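PDB 1OD5: glycinin from Glycine max, which probably serves as a hexameric 11S seed storage protein, a nutrient reservoir and source of sulfur-containing amino acids in the seed. Local coordinates for residues N14-D19 with H36-C41; A42-S47 with L145-N150; I68-G73 with D120-P125; N354-P359 with H446-S451. One frame throughout, in Å; residues are numbered along the deposited sequence.

Interaction 1: residues N14-D19 with H36-C41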
loop_
_atom_site.group_PDB
_atom_site.type_symbol
_atom_site.label_atom_id
_atom_site.label_comp_id
_atom_site.label_asym_id
_atom_site.label_seq_id
_atom_site.Cartn_x
_atom_site.Cartn_y
_atom_site.Cartn_z
ATOM N N ASN A 14 9.782 -0.580 -38.769
ATOM C CA ASN A 14 10.088 0.582 -39.591
ATOM C C ASN A 14 10.246 1.883 -38.825
ATOM O O ASN A 14 9.610 2.074 -37.792
ATOM C CB ASN A 14 8.991 0.862 -40.624
ATOM C CG ASN A 14 8.910 -0.105 -41.795
ATOM O OD1 ASN A 14 8.128 -1.050 -41.763
ATOM N ND2 ASN A 14 9.705 0.087 -42.846
ATOM N N ALA A 15 11.032 2.835 -39.360
ATOM C CA ALA A 15 11.203 4.127 -38.727
ATOM C C ALA A 15 10.047 4.913 -39.309
ATOM O O ALA A 15 9.968 5.124 -40.520
ATOM C CB ALA A 15 12.513 4.762 -39.145
ATOM N N LEU A 16 9.121 5.339 -38.462
ATOM C CA LEU A 16 7.939 6.070 -38.864
ATOM C C LEU A 16 7.890 7.586 -38.801
ATOM O O LEU A 16 8.396 8.236 -37.881
ATOM C CB LEU A 16 6.758 5.527 -38.059
ATOM C CG LEU A 16 6.582 4.012 -38.034
ATOM C CD1 LEU A 16 5.469 3.646 -37.068
ATOM C CD2 LEU A 16 6.269 3.518 -39.444
ATOM N N GLU A 17 7.194 8.167 -39.788
ATOM C CA GLU A 17 7.024 9.609 -39.855
ATOM C C GLU A 17 5.538 9.920 -39.760
ATOM O O GLU A 17 4.728 9.000 -39.849
ATOM C CB GLU A 17 7.660 10.124 -41.164
ATOM C CG GLU A 17 9.165 9.938 -41.079
ATOM C CD GLU A 17 10.065 10.939 -41.803
ATOM O OE1 GLU A 17 9.794 12.156 -41.789
ATOM O OE2 GLU A 17 11.080 10.487 -42.343
ATOM N N PRO A 18 5.071 11.135 -39.476
ATOM C CA PRO A 18 3.648 11.441 -39.421
ATOM C C PRO A 18 3.019 11.179 -40.784
ATOM O O PRO A 18 3.706 11.276 -41.806
ATOM C CB PRO A 18 3.564 12.887 -39.032
ATOM C CG PRO A 18 4.889 13.159 -38.383
ATOM C CD PRO A 18 5.869 12.312 -39.153
ATOM N N ASP A 19 1.742 10.768 -40.712
ATOM C CA ASP A 19 0.854 10.437 -41.843
ATOM C C ASP A 19 -0.133 11.562 -42.168
ATOM O O ASP A 19 -0.253 11.978 -43.316
ATOM C CB ASP A 19 -0.003 9.187 -41.554
ATOM C CG ASP A 19 0.792 7.927 -41.223
ATOM O OD1 ASP A 19 1.560 7.917 -40.261
ATOM O OD2 ASP A 19 0.651 6.930 -41.930
ATOM N N HIS A 36 -0.433 1.335 -37.774
ATOM C CA HIS A 36 0.855 0.768 -38.132
ATOM C C HIS A 36 1.075 -0.427 -37.216
ATOM O O HIS A 36 0.745 -0.338 -36.036
ATOM C CB HIS A 36 2.006 1.733 -37.905
ATOM C CG HIS A 36 2.170 2.819 -38.943
ATOM N ND1 HIS A 36 2.987 2.865 -39.991
ATOM C CD2 HIS A 36 1.507 4.017 -38.932
ATOM C CE1 HIS A 36 2.847 4.024 -40.595
ATOM N NE2 HIS A 36 1.948 4.711 -39.944
ATOM N N PRO A 37 1.560 -1.583 -37.674
ATOM C CA PRO A 37 1.777 -2.777 -36.878
ATOM C C PRO A 37 2.640 -2.560 -35.619
ATOM O O PRO A 37 2.368 -3.142 -34.577
ATOM C CB PRO A 37 2.409 -3.740 -37.859
ATOM C CG PRO A 37 1.917 -3.285 -39.188
ATOM C CD PRO A 37 2.077 -1.811 -39.024
ATOM N N GLU A 38 3.686 -1.741 -35.744
ATOM C CA GLU A 38 4.605 -1.419 -34.668
ATOM C C GLU A 38 3.856 -0.702 -33.567
ATOM O O GLU A 38 3.970 -1.117 -32.434
ATOM C CB GLU A 38 5.707 -0.499 -35.111
ATOM C CG GLU A 38 6.504 -1.046 -36.265
ATOM C CD GLU A 38 6.009 -0.658 -37.660
ATOM O OE1 GLU A 38 6.783 -0.747 -38.605
ATOM O OE2 GLU A 38 4.869 -0.251 -37.830
ATOM N N LEU A 39 3.067 0.323 -33.902
ATOM C CA LEU A 39 2.287 1.100 -32.981
ATOM C C LEU A 39 1.235 0.254 -32.323
ATOM O O LEU A 39 0.915 0.464 -31.148
ATOM C CB LEU A 39 1.656 2.260 -33.732
ATOM C CG LEU A 39 2.343 3.616 -33.588
ATOM C CD1 LEU A 39 3.791 3.439 -33.840
ATOM C CD2 LEU A 39 1.829 4.632 -34.566
ATOM N N GLN A 40 0.700 -0.740 -33.046
ATOM C CA GLN A 40 -0.310 -1.620 -32.485
ATOM C C GLN A 40 0.233 -2.630 -31.500
ATOM O O GLN A 40 -0.462 -3.140 -30.627
ATOM C CB GLN A 40 -1.016 -2.374 -33.573
ATOM C CG GLN A 40 -2.008 -1.488 -34.295
ATOM C CD GLN A 40 -2.817 -2.371 -35.219
ATOM O OE1 GLN A 40 -3.784 -2.984 -34.764
ATOM N NE2 GLN A 40 -2.446 -2.507 -36.498
ATOM N N CYS A 41 1.499 -2.956 -31.652
ATOM C CA CYS A 41 2.171 -3.885 -30.763
ATOM C C CYS A 41 2.351 -3.208 -29.404
ATOM O O CYS A 41 2.025 -3.795 -28.383
ATOM C CB CYS A 41 3.474 -4.215 -31.415
ATOM S SG CYS A 41 4.661 -5.097 -30.411
#
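L16 brings both of its methyl carbons against the imidazole of H36. CD1 stands over one face, 4.1 Å from the H36 ring centroid and 23° off its normal, which defines a CH-pi contact, while L16 CD2 lies 3.4 Å from H36 ND1. L16 CD1 also slides past L39 CD1 at 3.6 Å, so one methyl serves both neighbours. At its far end the imidazole uses NE2 to bridge the carboxylate of D19: H36 NE2 donates to D19 OD1 and OD2, 3.2 Å from each, meeting both on their syn sides, with the carboxylate plane turned 72° from the ring. D19 OD1 accepts from N33 N as well. H36 is the N-cap residue of helix 37-42, so the contact joins the start of this helix to the loop leading into strand 20-24 of the N-terminal cupin domain. Exchanging H36 for an alanine would probably leave the D19 carboxylate with N33 but without its imidazole partner and open a gap beside the methyls of L16. In the first turn of the helix, E38 bends at chi2 (91°), which turns its carboxylate toward N14, and E38 OE1 accepts from N14 N at 3.0 Å on the anti side. The other oxygen, E38 OE2, packs 4.0 Å from L16 CD1.

Interaction 2: residues A42-S47 with L145-N150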
loop_
_atom_site.group_PDB
_atom_site.type_symbol
_atom_site.label_atom_id
_atom_site.label_comp_id
_atom_site.label_asym_id
_atom_site.label_seq_id
_atom_site.Cartn_x
_atom_site.Cartn_y
_atom_site.Cartn_z
ATOM N N ALA A 42 2.756 -1.920 -29.468
ATOM C CA ALA A 42 3.014 -1.064 -28.317
ATOM C C ALA A 42 1.782 -0.506 -27.673
ATOM O O ALA A 42 1.873 0.045 -26.583
ATOM C CB ALA A 42 3.874 0.134 -28.690
ATOM N N GLY A 43 0.658 -0.576 -28.377
ATOM C CA GLY A 43 -0.626 -0.108 -27.888
ATOM C C GLY A 43 -0.681 1.362 -27.604
ATOM O O GLY A 43 -1.300 1.835 -26.656
ATOM N N VAL A 44 -0.006 2.104 -28.447
ATOM C CA VAL A 44 0.065 3.546 -28.308
ATOM C C VAL A 44 0.006 4.147 -29.706
ATOM O O VAL A 44 0.104 3.395 -30.680
ATOM C CB VAL A 44 1.426 3.960 -27.643
ATOM C CG1 VAL A 44 1.666 3.243 -26.329
ATOM C CG2 VAL A 44 2.585 3.565 -28.562
ATOM N N THR A 45 -0.147 5.480 -29.789
ATOM C CA THR A 45 -0.104 6.236 -31.045
ATOM C C THR A 45 0.550 7.577 -30.672
ATOM O O THR A 45 0.599 7.936 -29.499
ATOM C CB THR A 45 -1.488 6.505 -31.722
ATOM O OG1 THR A 45 -1.096 7.142 -32.930
ATOM C CG2 THR A 45 -2.498 7.357 -30.988
ATOM N N VAL A 46 1.111 8.354 -31.611
ATOM C CA VAL A 46 1.795 9.592 -31.282
ATOM C C VAL A 46 1.188 10.726 -32.056
ATOM O O VAL A 46 0.622 10.525 -33.113
ATOM C CB VAL A 46 3.262 9.384 -31.630
ATOM C CG1 VAL A 46 4.090 10.613 -31.273
ATOM C CG2 VAL A 46 3.796 8.182 -30.875
ATOM N N SER A 47 1.383 11.936 -31.542
ATOM C CA SER A 47 0.882 13.170 -32.121
ATOM C C SER A 47 1.860 14.313 -31.902
ATOM O O SER A 47 2.267 14.515 -30.777
ATOM C CB SER A 47 -0.431 13.440 -31.461
ATOM O OG SER A 47 -0.914 14.708 -31.814
ATOM N N LEU A 145 2.751 11.154 -26.539
ATOM C CA LEU A 145 2.536 9.731 -26.625
ATOM C C LEU A 145 1.149 9.542 -26.078
ATOM O O LEU A 145 0.950 9.777 -24.898
ATOM C CB LEU A 145 3.552 9.055 -25.760
ATOM C CG LEU A 145 3.817 7.542 -25.625
ATOM C CD1 LEU A 145 2.679 6.839 -24.905
ATOM C CD2 LEU A 145 4.087 6.991 -27.009
ATOM N N LEU A 146 0.157 9.145 -26.869
ATOM C CA LEU A 146 -1.193 8.939 -26.397
ATOM C C LEU A 146 -1.224 7.472 -26.038
ATOM O O LEU A 146 -1.067 6.623 -26.902
ATOM C CB LEU A 146 -2.191 9.242 -27.508
ATOM C CG LEU A 146 -2.017 10.426 -28.471
ATOM C CD1 LEU A 146 -3.325 10.633 -29.194
ATOM C CD2 LEU A 146 -1.724 11.703 -27.750
ATOM N N ASP A 147 -1.396 7.098 -24.782
ATOM C CA ASP A 147 -1.378 5.689 -24.406
ATOM C C ASP A 147 -2.770 5.107 -24.379
ATOM O O ASP A 147 -3.366 4.872 -23.338
ATOM C CB ASP A 147 -0.672 5.635 -23.068
ATOM C CG ASP A 147 -0.387 4.262 -22.523
ATOM O OD1 ASP A 147 -0.203 3.301 -23.277
ATOM O OD2 ASP A 147 -0.363 4.189 -21.301
ATOM N N THR A 148 -3.281 4.831 -25.582
ATOM C CA THR A 148 -4.623 4.310 -25.748
ATOM C C THR A 148 -4.809 2.934 -25.176
ATOM O O THR A 148 -5.929 2.592 -24.816
ATOM C CB THR A 148 -4.958 4.354 -27.239
ATOM O OG1 THR A 148 -3.929 3.653 -27.892
ATOM C CG2 THR A 148 -4.985 5.762 -27.813
ATOM N N SER A 149 -3.764 2.129 -25.028
ATOM C CA SER A 149 -3.960 0.821 -24.443
ATOM C C SER A 149 -3.977 0.846 -22.893
ATOM O O SER A 149 -4.126 -0.189 -22.235
ATOM C CB SER A 149 -2.857 -0.120 -24.923
ATOM O OG SER A 149 -1.549 0.217 -24.451
ATOM N N ASN A 150 -3.891 2.034 -22.265
ATOM C CA ASN A 150 -3.858 2.161 -20.810
ATOM C C ASN A 150 -5.010 1.576 -20.020
ATOM O O ASN A 150 -6.130 1.785 -20.464
ATOM C CB ASN A 150 -3.736 3.625 -20.462
ATOM C CG ASN A 150 -3.303 3.792 -19.019
ATOM O OD1 ASN A 150 -4.075 4.012 -18.096
ATOM N ND2 ASN A 150 -2.009 3.613 -18.814
#
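G43 O is gripped twice by S149, whose OG donates to it at 2.7 Å and whose backbone N donates to it at 3.0 Å, the two arriving from opposite faces of the carbonyl plane. The hydroxyl can reach back because chi1 of S149 (67°) sets OG between its own backbone N and carbonyl carbon. G43 has positive phi (63°), which favours glycine, and a CB there would collide with S149 OG. Two turns bring S149 round: D147 is the centre of an inverse gamma turn, and a type I beta turn runs from D147 to N150. D147 OD1 rests 3.6 Å from V44 CG1, while D147 OD2 accepts from N150 ND2 at 3.0 Å, the donor lying above the carboxylate plane. An alanine in place of D147 would probably cost the N150 amide this acceptor and strip V44 CG1 of a packing neighbour. Beyond the turns the segments become antiparallel strands. T45 and L146 form a hydrogen-bonded pair, T45 N to L146 O at 3.2 Å and L146 N to T45 O at 2.9 Å. On their side of the sheet T45 CG2 lies beside L146 CD1 at 3.8 Å; on the other, V46 CG2 touches L145 CD2 at 4.1 Å. Strand 45-51 sits between strands 27-31 and 140-146, directly after helix 37-42, and L145 passes the pairing on to M67 of strand 66-72, while the side chains of A42 and V46 touch strand 420-423 of the second cupin domain.

Interaction 3: residues I68-G73 with D120-P125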
loop_
_atom_site.group_PDB
_atom_site.type_symbol
_atom_site.label_atom_id
_atom_site.label_comp_id
_atom_site.label_asym_id
_atom_site.label_seq_id
_atom_site.Cartn_x
_atom_site.Cartn_y
_atom_site.Cartn_z
ATOM N N ILE A 68 3.985 14.040 -22.699
ATOM C CA ILE A 68 4.403 14.976 -23.697
ATOM C C ILE A 68 5.798 15.536 -23.563
ATOM O O ILE A 68 6.058 16.081 -22.502
ATOM C CB ILE A 68 3.390 16.140 -23.683
ATOM C CG1 ILE A 68 1.963 15.627 -23.693
ATOM C CG2 ILE A 68 3.685 17.063 -24.875
ATOM C CD1 ILE A 68 0.904 16.721 -23.805
ATOM N N ILE A 69 6.751 15.451 -24.488
ATOM C CA ILE A 69 8.001 16.126 -24.241
ATOM C C ILE A 69 7.984 17.391 -25.096
ATOM O O ILE A 69 7.598 17.350 -26.254
ATOM C CB ILE A 69 9.212 15.222 -24.581
ATOM C CG1 ILE A 69 10.470 16.048 -24.253
ATOM C CG2 ILE A 69 9.198 14.748 -26.035
ATOM C CD1 ILE A 69 11.808 15.326 -24.316
ATOM N N VAL A 70 8.313 18.559 -24.545
ATOM C CA VAL A 70 8.364 19.821 -25.251
ATOM C C VAL A 70 9.765 19.889 -25.826
ATOM O O VAL A 70 10.741 19.876 -25.076
ATOM C CB VAL A 70 8.139 20.981 -24.273
ATOM C CG1 VAL A 70 8.397 22.298 -24.943
ATOM C CG2 VAL A 70 6.720 20.944 -23.777
ATOM N N VAL A 71 9.913 19.897 -27.156
ATOM C CA VAL A 71 11.233 19.969 -27.780
ATOM C C VAL A 71 11.591 21.404 -28.224
ATOM O O VAL A 71 12.741 21.654 -28.571
ATOM C CB VAL A 71 11.307 18.963 -29.001
ATOM C CG1 VAL A 71 10.851 17.557 -28.572
ATOM C CG2 VAL A 71 10.410 19.414 -30.122
ATOM N N GLN A 72 10.699 22.395 -28.251
ATOM C CA GLN A 72 11.064 23.742 -28.647
ATOM C C GLN A 72 10.030 24.690 -28.080
ATOM O O GLN A 72 8.851 24.357 -27.956
ATOM C CB GLN A 72 11.072 23.863 -30.147
ATOM C CG GLN A 72 11.634 25.155 -30.707
ATOM C CD GLN A 72 11.339 25.318 -32.199
ATOM O OE1 GLN A 72 11.908 24.621 -33.040
ATOM N NE2 GLN A 72 10.457 26.243 -32.577
ATOM N N GLY A 73 10.484 25.868 -27.666
ATOM C CA GLY A 73 9.600 26.882 -27.121
ATOM C C GLY A 73 9.320 26.760 -25.635
ATOM O O GLY A 73 9.792 25.879 -24.925
ATOM N N ASP A 120 11.190 19.824 -20.928
ATOM C CA ASP A 120 10.192 19.358 -19.985
ATOM C C ASP A 120 9.245 18.299 -20.511
ATOM O O ASP A 120 8.853 18.296 -21.667
ATOM C CB ASP A 120 9.323 20.492 -19.521
ATOM C CG ASP A 120 10.032 21.566 -18.698
ATOM O OD1 ASP A 120 11.203 21.410 -18.342
ATOM O OD2 ASP A 120 9.382 22.573 -18.415
ATOM N N VAL A 121 8.841 17.415 -19.628
ATOM C CA VAL A 121 7.907 16.353 -19.921
ATOM C C VAL A 121 6.633 16.727 -19.192
ATOM O O VAL A 121 6.712 17.245 -18.086
ATOM C CB VAL A 121 8.402 15.042 -19.387
ATOM C CG1 VAL A 121 7.329 13.979 -19.519
ATOM C CG2 VAL A 121 9.584 14.603 -20.204
ATOM N N LEU A 122 5.434 16.513 -19.732
ATOM C CA LEU A 122 4.220 16.857 -19.053
ATOM C C LEU A 122 3.312 15.670 -19.128
ATOM O O LEU A 122 3.330 14.933 -20.091
ATOM C CB LEU A 122 3.511 18.024 -19.685
ATOM C CG LEU A 122 4.154 19.379 -19.515
ATOM C CD1 LEU A 122 4.856 19.782 -20.783
ATOM C CD2 LEU A 122 3.083 20.410 -19.222
ATOM N N VAL A 123 2.515 15.442 -18.102
ATOM C CA VAL A 123 1.604 14.315 -18.079
ATOM C C VAL A 123 0.231 14.930 -17.946
ATOM O O VAL A 123 0.021 15.841 -17.149
ATOM C CB VAL A 123 1.951 13.394 -16.869
ATOM C CG1 VAL A 123 1.136 12.115 -16.848
ATOM C CG2 VAL A 123 3.424 12.986 -17.005
ATOM N N ILE A 124 -0.688 14.495 -18.802
ATOM C CA ILE A 124 -2.055 14.971 -18.794
ATOM C C ILE A 124 -2.832 13.775 -18.280
ATOM O O ILE A 124 -2.750 12.685 -18.851
ATOM C CB ILE A 124 -2.544 15.321 -20.205
ATOM C CG1 ILE A 124 -1.542 16.213 -20.935
ATOM C CG2 ILE A 124 -3.923 15.968 -20.075
ATOM C CD1 ILE A 124 -1.273 17.609 -20.359
ATOM N N PRO A 125 -3.553 13.899 -17.166
ATOM C CA PRO A 125 -4.378 12.830 -16.626
ATOM C C PRO A 125 -5.586 12.435 -17.486
ATOM O O PRO A 125 -6.151 13.301 -18.161
ATOM C CB PRO A 125 -4.736 13.381 -15.248
ATOM C CG PRO A 125 -3.648 14.378 -14.934
ATOM C CD PRO A 125 -3.486 15.040 -16.256
#
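I68 reaches across to strand 120-124 through CB, CG1 and CD1. Its CB faces L122 O at 3.8 Å, and CG1 stays alongside the same oxygen, with I68 CG1 3.9 Å from L122 O. CG1 lies anti to the carbonyl carbon (chi1 -48°) and the chain continues extended (chi2 -175°), which carries CD1 to I124, where I68 CD1 touches I124 CG1 at 3.8 Å. The side chain of I68 also comes about 4 Å, nearest atoms, from a carbonate ion, probably from the crystallisation liquor, in a pocket of R49, H57, Y130 and T132. The backbones pair antiparallel. I68 and L122 form the hydrogen-bonded pair, I68 N donating to L122 O at 2.8 Å in the carbonyl plane and L122 N answering to I68 O. Next to it V70 N donates to D120 O at 2.9 Å, and I69 with V121 is the non-hydrogen-bonded pair. V70 CG2 packs against L122 CD1 at 3.7 Å on the same face as I68. Further on, V71 and Q72 both face V141 in a classic beta bulge on the other edge of strand 66-72. The chemistry is consistent with directional bonding coming from the main chain, while the side chains add apolar burial within the cupin sheet.

Interaction 4: residues N354-P359 with H446-S451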
loop_
_atom_site.group_PDB
_atom_site.type_symbol
_atom_site.label_atom_id
_atom_site.label_comp_id
_atom_site.label_asym_id
_atom_site.label_seq_id
_atom_site.Cartn_x
_atom_site.Cartn_y
_atom_site.Cartn_z
ATOM N N ASN A 354 10.679 8.593 -13.910
ATOM C CA ASN A 354 9.713 7.562 -13.547
ATOM C C ASN A 354 8.922 7.971 -12.313
ATOM O O ASN A 354 9.015 9.122 -11.883
ATOM C CB ASN A 354 10.430 6.231 -13.293
ATOM C CG ASN A 354 11.549 6.299 -12.252
ATOM O OD1 ASN A 354 11.559 7.128 -11.339
ATOM N ND2 ASN A 354 12.533 5.417 -12.345
ATOM N N SER A 355 8.177 7.048 -11.706
ATOM C CA SER A 355 7.374 7.394 -10.567
ATOM C C SER A 355 8.119 7.699 -9.256
ATOM O O SER A 355 7.469 8.079 -8.281
ATOM C CB SER A 355 6.363 6.291 -10.351
ATOM O OG SER A 355 7.061 5.097 -10.081
ATOM N N LEU A 356 9.452 7.547 -9.191
ATOM C CA LEU A 356 10.199 7.872 -7.981
ATOM C C LEU A 356 10.569 9.342 -8.055
ATOM O O LEU A 356 11.047 9.918 -7.093
ATOM C CB LEU A 356 11.497 7.075 -7.842
ATOM C CG LEU A 356 11.497 5.548 -7.925
ATOM C CD1 LEU A 356 12.709 5.050 -7.206
ATOM C CD2 LEU A 356 10.335 4.916 -7.195
ATOM N N THR A 357 10.333 9.950 -9.207
ATOM C CA THR A 357 10.605 11.334 -9.446
ATOM C C THR A 357 9.294 12.044 -9.588
ATOM O O THR A 357 9.117 13.130 -9.053
ATOM C CB THR A 357 11.383 11.477 -10.713
ATOM O OG1 THR A 357 12.620 10.826 -10.484
ATOM C CG2 THR A 357 11.564 12.909 -11.127
ATOM N N LEU A 358 8.314 11.487 -10.278
ATOM C CA LEU A 358 7.061 12.209 -10.452
ATOM C C LEU A 358 5.972 11.255 -10.045
ATOM O O LEU A 358 5.652 10.376 -10.832
ATOM C CB LEU A 358 7.014 12.617 -11.919
ATOM C CG LEU A 358 6.023 13.594 -12.493
ATOM C CD1 LEU A 358 6.321 14.976 -11.958
ATOM C CD2 LEU A 358 6.169 13.650 -14.012
ATOM N N PRO A 359 5.429 11.321 -8.814
ATOM C CA PRO A 359 4.495 10.344 -8.255
ATOM C C PRO A 359 3.221 10.051 -9.040
ATOM O O PRO A 359 2.762 8.915 -9.003
ATOM C CB PRO A 359 4.207 10.857 -6.841
ATOM C CG PRO A 359 5.526 11.491 -6.502
ATOM C CD PRO A 359 5.859 12.258 -7.770
ATOM N N HIS A 446 5.477 1.558 -18.650
ATOM C CA HIS A 446 5.489 1.042 -17.287
ATOM C C HIS A 446 5.847 2.244 -16.410
ATOM O O HIS A 446 6.640 3.090 -16.837
ATOM C CB HIS A 446 6.515 -0.023 -17.075
ATOM C CG HIS A 446 6.244 -0.735 -15.747
ATOM N ND1 HIS A 446 6.644 -0.440 -14.505
ATOM C CD2 HIS A 446 5.461 -1.860 -15.659
ATOM C CE1 HIS A 446 6.133 -1.334 -13.693
ATOM N NE2 HIS A 446 5.427 -2.178 -14.399
ATOM N N HIS A 447 5.321 2.390 -15.178
ATOM C CA HIS A 447 5.633 3.554 -14.345
ATOM C C HIS A 447 7.052 3.622 -13.791
ATOM O O HIS A 447 7.563 4.670 -13.393
ATOM C CB HIS A 447 4.625 3.604 -13.198
ATOM C CG HIS A 447 4.838 2.574 -12.100
ATOM N ND1 HIS A 447 5.653 2.667 -11.045
ATOM C CD2 HIS A 447 4.223 1.351 -12.059
ATOM C CE1 HIS A 447 5.562 1.543 -10.372
ATOM N NE2 HIS A 447 4.703 0.763 -10.989
ATOM N N ASN A 448 7.641 2.436 -13.760
ATOM C CA ASN A 448 8.982 2.240 -13.304
ATOM C C ASN A 448 9.599 1.163 -14.200
ATOM O O ASN A 448 9.758 0.001 -13.828
ATOM C CB ASN A 448 8.909 1.819 -11.856
ATOM C CG ASN A 448 10.254 1.948 -11.198
ATOM O OD1 ASN A 448 11.244 2.389 -11.779
ATOM N ND2 ASN A 448 10.309 1.546 -9.944
ATOM N N ALA A 449 9.981 1.574 -15.406
ATOM C CA ALA A 449 10.542 0.670 -16.376
ATOM C C ALA A 449 12.000 0.385 -16.170
ATOM O O ALA A 449 12.775 1.314 -16.002
ATOM C CB ALA A 449 10.373 1.240 -17.778
ATOM N N VAL A 450 12.387 -0.890 -16.128
ATOM C CA VAL A 450 13.785 -1.251 -15.953
ATOM C C VAL A 450 14.366 -1.956 -17.154
ATOM O O VAL A 450 13.725 -2.775 -17.797
ATOM C CB VAL A 450 14.055 -2.192 -14.732
ATOM C CG1 VAL A 450 13.709 -1.449 -13.460
ATOM C CG2 VAL A 450 13.200 -3.429 -14.755
ATOM N N SER A 451 15.626 -1.607 -17.396
ATOM C CA SER A 451 16.387 -2.176 -18.464
ATOM C C SER A 451 17.583 -2.886 -17.900
ATOM O O SER A 451 17.892 -2.815 -16.722
ATOM C CB SER A 451 16.859 -1.104 -19.426
ATOM O OG SER A 451 17.811 -0.254 -18.844
HETATM O O HOH W 1 12.012 3.847 -15.070
#
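H447 meets S355 with both backbone and ring, and it follows H446, whose ND1 accepts from N448 N at 3.1 Å, a local side-chain to backbone bond within the segment. H446 ND1 also lies above one face of the H447 ring, offset toward its rim. H447 O then takes S355 N at 3.0 Å, the carbonyl pointing almost straight at the donor (161°), and N354 CB packs against it, 3.3 Å from H447 O. The H447 side chain adds a second tie. Its CG sits between backbone N and carbonyl carbon (chi1 74°), and ND1 meets S355 OG at 3.0 Å as a hydrogen bond in the plane of the ring. At N448 the amide lies alongside that of N354, the two planes 73° apart; N448 OD1 is 3.3 Å from N354 ND2, at an angle too poor for a hydrogen bond. N354 ND2 is instead bonded to E323 O of the second subunit. A449 contributes its carbonyl through a water, which donates to A449 O at 2.8 Å and accepts from N354 ND2 at 3.2 Å. At the end of the segment S451 OG bonds E323 OE2 of the second subunit. N354 OD1 accepts from L356 N at 3.0 Å, so the partner segment begins with an Asx turn, and the arrangement is one of two loops of the C-terminal cupin domain meeting at the interface with the second subunit.

Interactions 2 and 3 are buried and belong to one sheet, where neighbouring strands 140-146 and 66-72 carry them; their nearest atoms are about 5 Å apart without touching. Both rest on antiparallel backbone pairing, but interaction 2 adds polar turn chemistry where its strands end, whereas in interaction 3 the side chains that meet across the strands are aliphatic. Interactions 1 and 4 are only partly buried, join loops or a helix start, and rely on histidine side chains. Interaction 1 runs straight into interaction 2, since helix 37-42 precedes strand 45-51, and L39 O lies 3.3 Å from V44 N, a probable hydrogen bond. Interaction 4, in the second cupin domain, touches interaction 3 by packing of V123 CG2 on L358 CD2 at 4.1 Å.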